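PDB 2PYX: tryptophan halogenase from Shewanella frigidimarina, which probably binds FAD and acts as a flavin-dependent enzyme of the tryptophan halogenase type, likely a monooxygenase. Local coordinates for residues Y127-A132 / T476-H481; T192-H197 / K215-I220. All coordinates share one frame; numbering follows the deposited sequence. Where two conformers were deposited one is given.

Contact 1: Y127-A132 / T476-H481; sequences YWLPHA and TQLPTH
Leu129 sets its CD2 methyl against the backbone and side chain of Thr476. CG of Leu129 stands anti to the backbone N (chi1 -162°), 3.8 Å from Leu478 CD2. CD2 of Leu129 lies 3.5 Å from the carbonyl O of Thr476 and 3.7 Å from its CB, and the two side chains run at about a right angle. Because Thr476 CG2 is anti to its own backbone N, this methyl also faces Leu129 CD2, while OG1 points elsewhere and is engaged by Tyr470 OH and Trp443 O. The threonine thus gives its carbon side to the leucine and keeps its hydroxyl for hydrogen bonds outside the contact. Leu129 was modelled in two conformers, and the distances hold for the one described.

Leu478 crosses Leu129 obliquely. Its CD2 methyl, besides touching the leucine, lies 3.9 Å from the N of Pro130, a nitrogen that has no hydrogen to donate. The other methyl, CD1, meets CB of Pro130 more loosely, at 4.3 Å. Pro479 adds its CD, 4.2 Å from Leu129 CD2.

Leu129 and Pro130 form a short 3-10 segment, and Gln477 to Pro479 run in an extended, polyproline II-like conformation. The contact therefore joins the 3-10 segment 129-130 to the loop between helices 462-471 and 484-507. Leu129 and Thr476 are buried, whereas Pro130, Leu478 and Pro479 sit at the solvent-facing side.

No hydrogen bond or ion pair links the two segments, so the fit rests on shape and on the burial of methyl groups, which is consistent with the two conformers modelled for Leu129.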
loop_
_atom_site.group_PDB
_atom_site.type_symbol
_atom_site.label_atom_id
_atom_site.label_comp_id
_atom_site.label_asym_id
_atom_site.label_seq_id
_atom_site.Cartn_x
_atom_site.Cartn_y
_atom_site.Cartn_z
ATOM N N TYR A 127 12.040 -2.801 -25.984
ATOM C CA TYR A 127 11.427 -2.971 -27.320
ATOM C C TYR A 127 10.324 -1.963 -27.603
ATOM O O TYR A 127 10.041 -1.660 -28.768
ATOM C CB TYR A 127 10.947 -4.438 -27.486
ATOM C CG TYR A 127 12.127 -5.385 -27.368
ATOM C CD1 TYR A 127 12.912 -5.719 -28.481
ATOM C CD2 TYR A 127 12.536 -5.875 -26.127
ATOM C CE1 TYR A 127 14.062 -6.517 -28.343
ATOM C CE2 TYR A 127 13.676 -6.691 -25.994
ATOM C CZ TYR A 127 14.420 -7.022 -27.124
ATOM O OH TYR A 127 15.550 -7.807 -26.925
ATOM N N TRP A 128 9.677 -1.462 -26.544
ATOM C CA TRP A 128 8.688 -0.419 -26.687
ATOM C C TRP A 128 9.334 0.953 -26.934
ATOM O O TRP A 128 8.796 1.795 -27.646
ATOM C CB TRP A 128 7.751 -0.379 -25.452
ATOM C CG TRP A 128 7.085 0.931 -25.344
ATOM C CD1 TRP A 128 5.982 1.354 -26.028
ATOM C CD2 TRP A 128 7.532 2.047 -24.587
ATOM N NE1 TRP A 128 5.696 2.633 -25.699
ATOM C CE2 TRP A 128 6.655 3.102 -24.835
ATOM C CE3 TRP A 128 8.620 2.255 -23.726
ATOM C CZ2 TRP A 128 6.810 4.349 -24.239
ATOM C CZ3 TRP A 128 8.753 3.475 -23.130
ATOM C CH2 TRP A 128 7.875 4.504 -23.383
ATOM N N LEU A 129 10.495 1.174 -26.330
ATOM C CA LEU A 129 11.090 2.488 -26.269
ATOM C C LEU A 129 11.148 3.247 -27.615
ATOM O O LEU A 129 10.824 4.445 -27.662
ATOM C CB LEU A 129 12.461 2.333 -25.597
ATOM C CG LEU A 129 13.143 3.551 -25.026
ATOM C CD1 LEU A 129 12.291 4.234 -23.978
ATOM C CD2 LEU A 129 14.496 3.120 -24.470
ATOM N N PRO A 130 11.569 2.573 -28.710
ATOM C CA PRO A 130 11.577 3.306 -29.988
ATOM C C PRO A 130 10.214 3.839 -30.427
ATOM O O PRO A 130 10.153 4.702 -31.304
ATOM C CB PRO A 130 12.084 2.265 -31.002
ATOM C CG PRO A 130 12.774 1.227 -30.191
ATOM C CD PRO A 130 12.030 1.184 -28.873
ATOM N N HIS A 131 9.131 3.350 -29.816
ATOM C CA HIS A 131 7.760 3.657 -30.259
ATOM C C HIS A 131 7.030 4.604 -29.321
ATOM O O HIS A 131 5.824 4.793 -29.432
ATOM C CB HIS A 131 7.019 2.338 -30.420
ATOM C CG HIS A 131 7.748 1.377 -31.299
ATOM N ND1 HIS A 131 7.853 1.569 -32.661
ATOM C CD2 HIS A 131 8.493 0.282 -31.011
ATOM C CE1 HIS A 131 8.609 0.612 -33.174
ATOM N NE2 HIS A 131 9.007 -0.182 -32.195
ATOM N N ALA A 132 7.789 5.246 -28.433
ATOM C CA ALA A 132 7.220 6.052 -27.355
ATOM C C ALA A 132 6.339 7.215 -27.806
ATOM O O ALA A 132 5.417 7.620 -27.110
ATOM C CB ALA A 132 8.335 6.552 -26.447
ATOM N N THR A 476 15.096 7.645 -22.502
ATOM C CA THR A 476 16.169 6.669 -22.344
ATOM C C THR A 476 16.758 6.438 -23.729
ATOM O O THR A 476 16.013 6.272 -24.710
ATOM C CB THR A 476 15.646 5.366 -21.760
ATOM O OG1 THR A 476 15.181 5.616 -20.431
ATOM C CG2 THR A 476 16.676 4.306 -21.711
ATOM N N GLN A 477 18.083 6.456 -23.804
ATOM C CA GLN A 477 18.811 6.166 -25.040
ATOM C C GLN A 477 18.391 4.826 -25.608
ATOM O O GLN A 477 18.294 3.829 -24.871
ATOM C CB GLN A 477 20.321 6.199 -24.762
ATOM C CG GLN A 477 21.251 6.032 -25.965
ATOM C CD GLN A 477 22.639 6.469 -25.647
ATOM O OE1 GLN A 477 23.359 5.784 -24.941
ATOM N NE2 GLN A 477 23.033 7.634 -26.154
ATOM N N LEU A 478 18.133 4.766 -26.912
ATOM C CA LEU A 478 17.684 3.498 -27.513
ATOM C C LEU A 478 18.789 2.450 -27.524
ATOM O O LEU A 478 19.951 2.770 -27.775
ATOM C CB LEU A 478 17.186 3.717 -28.936
ATOM C CG LEU A 478 16.084 4.728 -29.169
ATOM C CD1 LEU A 478 15.663 4.613 -30.626
ATOM C CD2 LEU A 478 14.909 4.470 -28.271
ATOM N N PRO A 479 18.429 1.191 -27.224
ATOM C CA PRO A 479 19.348 0.066 -27.415
ATOM C C PRO A 479 19.842 0.001 -28.847
ATOM O O PRO A 479 19.097 0.327 -29.775
ATOM C CB PRO A 479 18.475 -1.154 -27.142
ATOM C CG PRO A 479 17.403 -0.656 -26.287
ATOM C CD PRO A 479 17.136 0.756 -26.660
ATOM N N THR A 480 21.079 -0.438 -28.991
ATOM C CA THR A 480 21.688 -0.648 -30.307
ATOM C C THR A 480 21.839 -2.152 -30.503
ATOM O O THR A 480 21.741 -2.940 -29.557
ATOM C CB THR A 480 23.082 0.018 -30.429
ATOM O OG1 THR A 480 24.035 -0.657 -29.606
ATOM C CG2 THR A 480 23.008 1.461 -30.049
ATOM N N HIS A 481 22.105 -2.551 -31.741
ATOM C CA HIS A 481 22.410 -3.957 -32.051
ATOM C C HIS A 481 21.384 -4.908 -31.456
ATOM O O HIS A 481 21.727 -5.966 -30.925
ATOM C CB HIS A 481 23.816 -4.325 -31.577
ATOM C CG HIS A 481 24.899 -3.492 -32.177
ATOM N ND1 HIS A 481 25.261 -2.261 -31.662
ATOM C CD2 HIS A 481 25.632 -3.657 -33.304
ATOM C CE1 HIS A 481 26.211 -1.739 -32.416
ATOM N NE2 HIS A 481 26.450 -2.563 -33.418
#

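Contact 2: T192-H197 / K215-I220; sequences THIRDH and KQNGEI
Asp196 reaches across to the turn at Gln216 and Asn217 and grips it with one carboxylate oxygen. Its CG lies anti to the backbone N (chi1 -158°), which places CG on the side of the turn. OD2 accepts the backbone N-H of Gln216 at 2.9 Å through its syn lone pair. The same atom takes a nearly straight bond of 2.8 Å from ND2 of Asn217, which comes from above the carboxylate plane, the amide and carboxylate being turned 66° apart. OD1 is occupied within its own segment by His197 N, at 2.7 Å, and also lies against CB of Lys215. Asp196 is buried, and an additional weak hydrogen bond reaches OD2 from Thr214 OG1.

Strand 192-195 is an outer strand of the parallel part of the Rossmann-type sheet, and the turn 215-218 joins the last two strands of the three-stranded antiparallel meander that leads from it to strand 224-227, a connection familiar from FAD-binding folds of this class. Asp196 thus fastens the meander's second turn to the end of the sheet strand, just ahead of Val198, a predicted FAD-binding residue. An alanine in place of Asp196 would probably leave Gln216 N without its acceptor and the Asn217 amide freer to turn.

Beside this polar knot, Ile194 and Ile220 meet tip to tip, their CD1 methyls 3.6 Å apart, while Ile194 CG2 packs 3.6 Å from ND2 of Asn217. Looser is the water-bridged junction at Arg195 O, where a water accepts from Asn217 ND2 and donates to Arg195 O at 2.7 Å and to Gln216 OE1 at 3.2 Å. Elsewhere, Lys215 donates its backbone N to His197 O, but its exposed, extended side chain merely runs alongside the imidazole, pointing the same way, and NZ continues past it.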
loop_
_atom_site.group_PDB
_atom_site.type_symbol
_atom_site.label_atom_id
_atom_site.label_comp_id
_atom_site.label_asym_id
_atom_site.label_seq_id
_atom_site.Cartn_x
_atom_site.Cartn_y
_atom_site.Cartn_z
ATOM N N THR A 192 -7.254 -14.139 21.643
ATOM C CA THR A 192 -7.808 -13.520 22.855
ATOM C C THR A 192 -7.770 -12.012 22.717
ATOM O O THR A 192 -6.736 -11.441 22.365
ATOM C CB THR A 192 -7.043 -13.957 24.073
ATOM O OG1 THR A 192 -7.142 -15.388 24.210
ATOM C CG2 THR A 192 -7.596 -13.267 25.337
ATOM N N HIS A 193 -8.907 -11.363 22.984
ATOM C CA HIS A 193 -9.066 -9.926 22.813
ATOM C C HIS A 193 -9.239 -9.296 24.199
ATOM O O HIS A 193 -10.126 -9.697 24.966
ATOM C CB HIS A 193 -10.297 -9.691 21.950
ATOM C CG HIS A 193 -10.497 -8.284 21.493
ATOM N ND1 HIS A 193 -11.666 -7.852 20.904
ATOM C CD2 HIS A 193 -9.656 -7.222 21.484
ATOM C CE1 HIS A 193 -11.537 -6.586 20.557
ATOM N NE2 HIS A 193 -10.333 -6.170 20.920
ATOM N N ILE A 194 -8.407 -8.317 24.513
ATOM C CA ILE A 194 -8.540 -7.556 25.776
ATOM C C ILE A 194 -8.724 -6.116 25.388
ATOM O O ILE A 194 -7.934 -5.578 24.609
ATOM C CB ILE A 194 -7.309 -7.679 26.679
ATOM C CG1 ILE A 194 -7.101 -9.119 27.108
ATOM C CG2 ILE A 194 -7.451 -6.752 27.903
ATOM C CD1 ILE A 194 -5.795 -9.339 27.838
ATOM N N ARG A 195 -9.792 -5.480 25.893
ATOM C CA ARG A 195 -10.017 -4.055 25.683
ATOM C C ARG A 195 -9.600 -3.301 26.934
ATOM O O ARG A 195 -10.366 -3.273 27.911
ATOM C CB ARG A 195 -11.500 -3.777 25.429
ATOM C CG ARG A 195 -12.059 -4.288 24.112
ATOM C CD ARG A 195 -11.344 -3.665 22.931
ATOM N NE ARG A 195 -12.280 -3.192 21.907
ATOM C CZ ARG A 195 -12.460 -1.921 21.559
ATOM N NH1 ARG A 195 -11.762 -0.944 22.131
ATOM N NH2 ARG A 195 -13.341 -1.624 20.614
ATOM N N ASP A 196 -8.413 -2.703 26.925
ATOM C CA ASP A 196 -7.846 -2.057 28.125
ATOM C C ASP A 196 -6.628 -1.200 27.809
ATOM O O ASP A 196 -6.095 -1.255 26.694
ATOM C CB ASP A 196 -7.438 -3.154 29.119
ATOM C CG ASP A 196 -7.354 -2.659 30.571
ATOM O OD1 ASP A 196 -7.569 -1.450 30.816
ATOM O OD2 ASP A 196 -7.089 -3.517 31.439
ATOM N N HIS A 197 -6.180 -0.416 28.789
ATOM C CA HIS A 197 -4.938 0.354 28.683
ATOM C C HIS A 197 -3.767 -0.376 29.295
ATOM O O HIS A 197 -3.938 -1.181 30.222
ATOM C CB HIS A 197 -5.084 1.692 29.405
ATOM C CG HIS A 197 -6.270 2.475 28.963
ATOM N ND1 HIS A 197 -7.518 2.309 29.523
ATOM C CD2 HIS A 197 -6.408 3.416 27.998
ATOM C CE1 HIS A 197 -8.371 3.130 28.936
ATOM N NE2 HIS A 197 -7.723 3.810 28.007
ATOM N N LYS A 215 -4.405 -1.753 33.059
ATOM C CA LYS A 215 -5.119 -0.926 34.029
ATOM C C LYS A 215 -6.156 -1.735 34.833
ATOM O O LYS A 215 -6.305 -1.515 36.048
ATOM C CB LYS A 215 -5.778 0.249 33.318
ATOM C CG LYS A 215 -6.394 1.253 34.266
ATOM C CD LYS A 215 -6.639 2.576 33.589
ATOM C CE LYS A 215 -7.094 3.603 34.614
ATOM N NZ LYS A 215 -7.348 4.948 34.005
ATOM N N GLN A 216 -6.843 -2.680 34.189
ATOM C CA GLN A 216 -7.849 -3.502 34.865
ATOM C C GLN A 216 -7.928 -4.993 34.507
ATOM O O GLN A 216 -8.895 -5.664 34.875
ATOM C CB GLN A 216 -9.229 -2.871 34.664
ATOM C CG GLN A 216 -9.777 -2.905 33.269
ATOM C CD GLN A 216 -11.110 -2.173 33.164
ATOM O OE1 GLN A 216 -11.950 -2.499 32.311
ATOM N NE2 GLN A 216 -11.308 -1.176 34.028
ATOM N N ASN A 217 -6.926 -5.529 33.811
ATOM C CA ASN A 217 -6.895 -6.961 33.468
ATOM C C ASN A 217 -5.659 -7.661 34.024
ATOM O O ASN A 217 -5.251 -8.741 33.557
ATOM C CB ASN A 217 -6.982 -7.147 31.940
ATOM C CG ASN A 217 -8.397 -6.982 31.409
ATOM O OD1 ASN A 217 -9.148 -7.958 31.303
ATOM N ND2 ASN A 217 -8.777 -5.746 31.096
ATOM N N GLY A 218 -5.033 -7.051 35.018
ATOM C CA GLY A 218 -3.853 -7.632 35.635
ATOM C C GLY A 218 -2.636 -7.627 34.722
ATOM O O GLY A 218 -2.529 -6.798 33.797
ATOM N N GLU A 219 -1.717 -8.531 35.017
ATOM C CA GLU A 219 -0.432 -8.646 34.300
ATOM C C GLU A 219 -0.591 -9.630 33.138
ATOM O O GLU A 219 -1.149 -10.717 33.306
ATOM C CB GLU A 219 0.680 -9.124 35.222
ATOM C CG GLU A 219 0.834 -8.315 36.476
ATOM C CD GLU A 219 2.066 -8.696 37.260
ATOM O OE1 GLU A 219 2.659 -9.764 36.983
ATOM O OE2 GLU A 219 2.438 -7.918 38.162
ATOM N N ILE A 220 -0.113 -9.212 31.959
ATOM C CA ILE A 220 -0.178 -10.017 30.755
ATOM C C ILE A 220 1.270 -10.272 30.368
ATOM O O ILE A 220 1.982 -9.325 29.978
ATOM C CB ILE A 220 -0.912 -9.274 29.625
ATOM C CG1 ILE A 220 -2.342 -8.898 30.032
ATOM C CG2 ILE A 220 -0.958 -10.128 28.330
ATOM C CD1 ILE A 220 -3.265 -10.091 30.227
HETATM O O HOH W 1 -11.088 -4.686 30.094
#

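In the fold
From the N terminus, the chain first lays down strands 9-13 and 44-49 of the Rossmann-type sheet, then reaches segment 127-132, the first half of contact 1. It next returns to the sheet through strand 192-195, and contact 2 closes a short loop of 17 residues holding strands 198-203 and 209-214. Only much later, after helix 462-471, does segment 476-481 close contact 1, a loop of 343 residues within which contact 2 is nested. The two lie on opposite sides of the chain's centre, their centres about 62 Å apart. Contact 2 ties the Rossmann-type sheet that probably binds FAD to its meander; contact 1 joins the 3-10 segment 129-130 to the loop before helix 484-507.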